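Local coordinates for protein C-type lectin domain family 4, member b1 (Mus musculus, PDB 6LFJ) that binds sugars such as mannose through a calcium ion and, as an immune receptor, may modulate dendritic-cell maturation and immune reactivity, at residues C103-Y108 with G115-S120. Numbering follows the deposited sequence.
Sequences CVTVYY and GWNDIS. With CA (calcium ion), chain C; MAN (alpha-D-mannopyranose), chain G.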
loop_
_atom_site.group_PDB
_atom_site.type_symbol
_atom_site.label_atom_id
_atom_site.label_comp_id
_atom_site.label_asym_id
_atom_site.label_seq_id
_atom_site.Cartn_x
_atom_site.Cartn_y
_atom_site.Cartn_z
ATOM N N CYS A 103 -2.764 19.591 1.167
ATOM C CA CYS A 103 -1.763 18.793 0.412
ATOM C C CYS A 103 -0.453 18.725 1.203
ATOM O O CYS A 103 -0.293 19.476 2.190
ATOM C CB CYS A 103 -1.585 19.354 -0.989
ATOM S SG CYS A 103 -3.026 19.014 -2.030
ATOM N N VAL A 104 0.429 17.804 0.832
ATOM C CA VAL A 104 1.637 17.506 1.648
ATOM C C VAL A 104 2.865 17.561 0.749
ATOM O O VAL A 104 2.830 17.009 -0.367
ATOM C CB VAL A 104 1.515 16.160 2.371
ATOM C CG1 VAL A 104 2.732 15.846 3.227
ATOM C CG2 VAL A 104 0.252 16.125 3.209
ATOM N N THR A 105 3.899 18.227 1.247
ATOM C CA THR A 105 5.235 18.268 0.613
ATOM C C THR A 105 6.234 17.608 1.546
ATOM O O THR A 105 5.932 17.507 2.770
ATOM C CB THR A 105 5.732 19.691 0.376
ATOM O OG1 THR A 105 5.642 20.387 1.621
ATOM C CG2 THR A 105 4.935 20.375 -0.702
ATOM N N VAL A 106 7.343 17.148 0.981
ATOM C CA VAL A 106 8.511 16.683 1.756
ATOM C C VAL A 106 9.629 17.684 1.458
ATOM O O VAL A 106 9.853 18.040 0.267
ATOM C CB VAL A 106 8.879 15.220 1.450
ATOM C CG1 VAL A 106 9.197 14.972 -0.015
ATOM C CG2 VAL A 106 10.014 14.742 2.336
ATOM N N TYR A 107 10.269 18.186 2.502
ATOM C CA TYR A 107 11.401 19.130 2.343
ATOM C C TYR A 107 12.374 18.946 3.505
ATOM O O TYR A 107 12.054 18.298 4.523
ATOM C CB TYR A 107 10.887 20.561 2.185
ATOM C CG TYR A 107 10.632 21.282 3.483
ATOM C CD1 TYR A 107 9.466 21.065 4.199
ATOM C CD2 TYR A 107 11.567 22.158 4.011
ATOM C CE1 TYR A 107 9.217 21.722 5.393
ATOM C CE2 TYR A 107 11.335 22.819 5.205
ATOM C CZ TYR A 107 10.157 22.599 5.900
ATOM O OH TYR A 107 9.904 23.236 7.080
ATOM N N TYR A 108 13.564 19.501 3.313
ATOM C CA TYR A 108 14.728 19.335 4.206
ATOM C C TYR A 108 14.826 20.551 5.118
ATOM O O TYR A 108 14.880 21.657 4.576
ATOM C CB TYR A 108 15.994 19.223 3.359
ATOM C CG TYR A 108 17.221 18.869 4.148
ATOM C CD1 TYR A 108 17.518 17.548 4.420
ATOM C CD2 TYR A 108 18.085 19.848 4.615
ATOM C CE1 TYR A 108 18.653 17.202 5.134
ATOM C CE2 TYR A 108 19.220 19.521 5.340
ATOM C CZ TYR A 108 19.507 18.189 5.598
ATOM O OH TYR A 108 20.617 17.842 6.313
ATOM N N GLY A 115 11.327 15.833 6.116
ATOM C CA GLY A 115 10.057 15.672 6.826
ATOM C C GLY A 115 8.928 16.263 6.015
ATOM O O GLY A 115 9.216 16.991 5.022
ATOM N N TRP A 116 7.697 15.945 6.422
ATOM C CA TRP A 116 6.470 16.347 5.712
ATOM C C TRP A 116 5.937 17.652 6.281
ATOM O O TRP A 116 6.080 17.916 7.497
ATOM C CB TRP A 116 5.395 15.276 5.799
ATOM C CG TRP A 116 5.779 13.914 5.321
ATOM C CD1 TRP A 116 6.864 13.508 4.599
ATOM C CD2 TRP A 116 4.970 12.747 5.505
ATOM N NE1 TRP A 116 6.792 12.159 4.346
ATOM C CE2 TRP A 116 5.637 11.668 4.888
ATOM C CE3 TRP A 116 3.755 12.517 6.157
ATOM C CZ2 TRP A 116 5.112 10.378 4.898
ATOM C CZ3 TRP A 116 3.235 11.240 6.160
ATOM C CH2 TRP A 116 3.915 10.185 5.553
ATOM N N ASN A 117 5.299 18.410 5.404
ATOM C CA ASN A 117 4.637 19.689 5.734
ATOM C C ASN A 117 3.305 19.745 4.983
ATOM O O ASN A 117 3.299 19.533 3.757
ATOM C CB ASN A 117 5.524 20.876 5.363
ATOM C CG ASN A 117 4.838 22.199 5.635
ATOM O OD1 ASN A 117 4.065 22.291 6.590
ATOM N ND2 ASN A 117 5.116 23.211 4.817
ATOM N N ASP A 118 2.215 20.036 5.683
ATOM C CA ASP A 118 0.933 20.343 5.007
ATOM C C ASP A 118 1.049 21.738 4.391
ATOM O O ASP A 118 1.597 22.652 5.053
ATOM C CB ASP A 118 -0.270 20.174 5.931
ATOM C CG ASP A 118 -0.284 21.033 7.176
ATOM O OD1 ASP A 118 0.798 21.459 7.617
ATOM O OD2 ASP A 118 -1.390 21.242 7.718
ATOM N N ILE A 119 0.592 21.880 3.151
ATOM C CA ILE A 119 0.643 23.181 2.419
ATOM C C ILE A 119 -0.584 23.308 1.525
ATOM O O ILE A 119 -1.298 22.318 1.326
ATOM C CB ILE A 119 1.920 23.371 1.578
ATOM C CG1 ILE A 119 2.062 22.326 0.468
ATOM C CG2 ILE A 119 3.159 23.443 2.456
ATOM C CD1 ILE A 119 2.899 22.831 -0.695
ATOM N N SER A 120 -0.815 24.522 1.049
ATOM C CA SER A 120 -1.885 24.838 0.079
ATOM C C SER A 120 -1.651 24.004 -1.182
ATOM O O SER A 120 -0.533 24.045 -1.739
ATOM C CB SER A 120 -1.922 26.309 -0.217
ATOM O OG SER A 120 -2.601 26.541 -1.442
HETATM CA CA CA C . 2.017 23.354 7.344
HETATM C C1 MAN G . 4.949 28.175 6.194
HETATM C C2 MAN G . 4.104 27.102 5.474
HETATM C C3 MAN G . 3.413 26.201 6.508
HETATM C C4 MAN G . 4.414 25.631 7.456
HETATM C C5 MAN G . 5.239 26.740 8.099
HETATM C C6 MAN G . 6.463 26.134 8.798
HETATM O O2 MAN G . 4.913 26.323 4.618
HETATM O O3 MAN G . 2.751 25.174 5.848
HETATM O O4 MAN G . 3.731 24.953 8.491
HETATM O O5 MAN G . 5.855 27.575 7.122
HETATM O O6 MAN G . 7.022 27.108 9.668
#
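Cys103, Thr105 and Tyr107 pair with Ile119, Asn117 and Gly115 through six backbone hydrogen bonds, making an antiparallel hairpin with the N-to-C directions of the two segments 145° apart. This is the hairpin of the C-type lectin fold that carries the WND motif, Trp116-Asn117-Asp118, into the calcium site. Its rungs include a short one from Ile119 N to Cys103 O (2.7 Å) and a nearly straight one from Thr105 N to Asn117 O (2.9 Å, 172° at the hydrogen). Val104, Val106, Trp116 and Asp118 share one face of the hairpin. There Val104 CG1 rests on Trp116 CB at 3.7 Å, while Val106 CG2 meets the indole at its edge, 4.1 Å from CD1. The neighbouring NE1 is hydrogen-bonded to Gln51 OE1, outside the hairpin. On the other face Asn117 CB sits at the edge of the Tyr107 ring, near its plane, 3.8 Å from CE1; the tyrosine OH is hydrogen-bonded to Arg109 NE. Cys103 ties the start of its strand to Cys121 by a disulfide. Asn117 and Asp118 both bind calcium, and Glu95, Ser97 and Glu101 complete the protein's share of the shell. Asp118 has CG between its backbone N and carbonyl carbon (chi1 60°), a torsion that brings OD1 to the same calcium ion as the residue's own carbonyl O. Its OD2 forms a salt bridge with Arg74, which probably steadies the carboxylate. Mannose closes the shell, with O3 at 2.5 Å and O4 at 2.6 Å from the calcium ion.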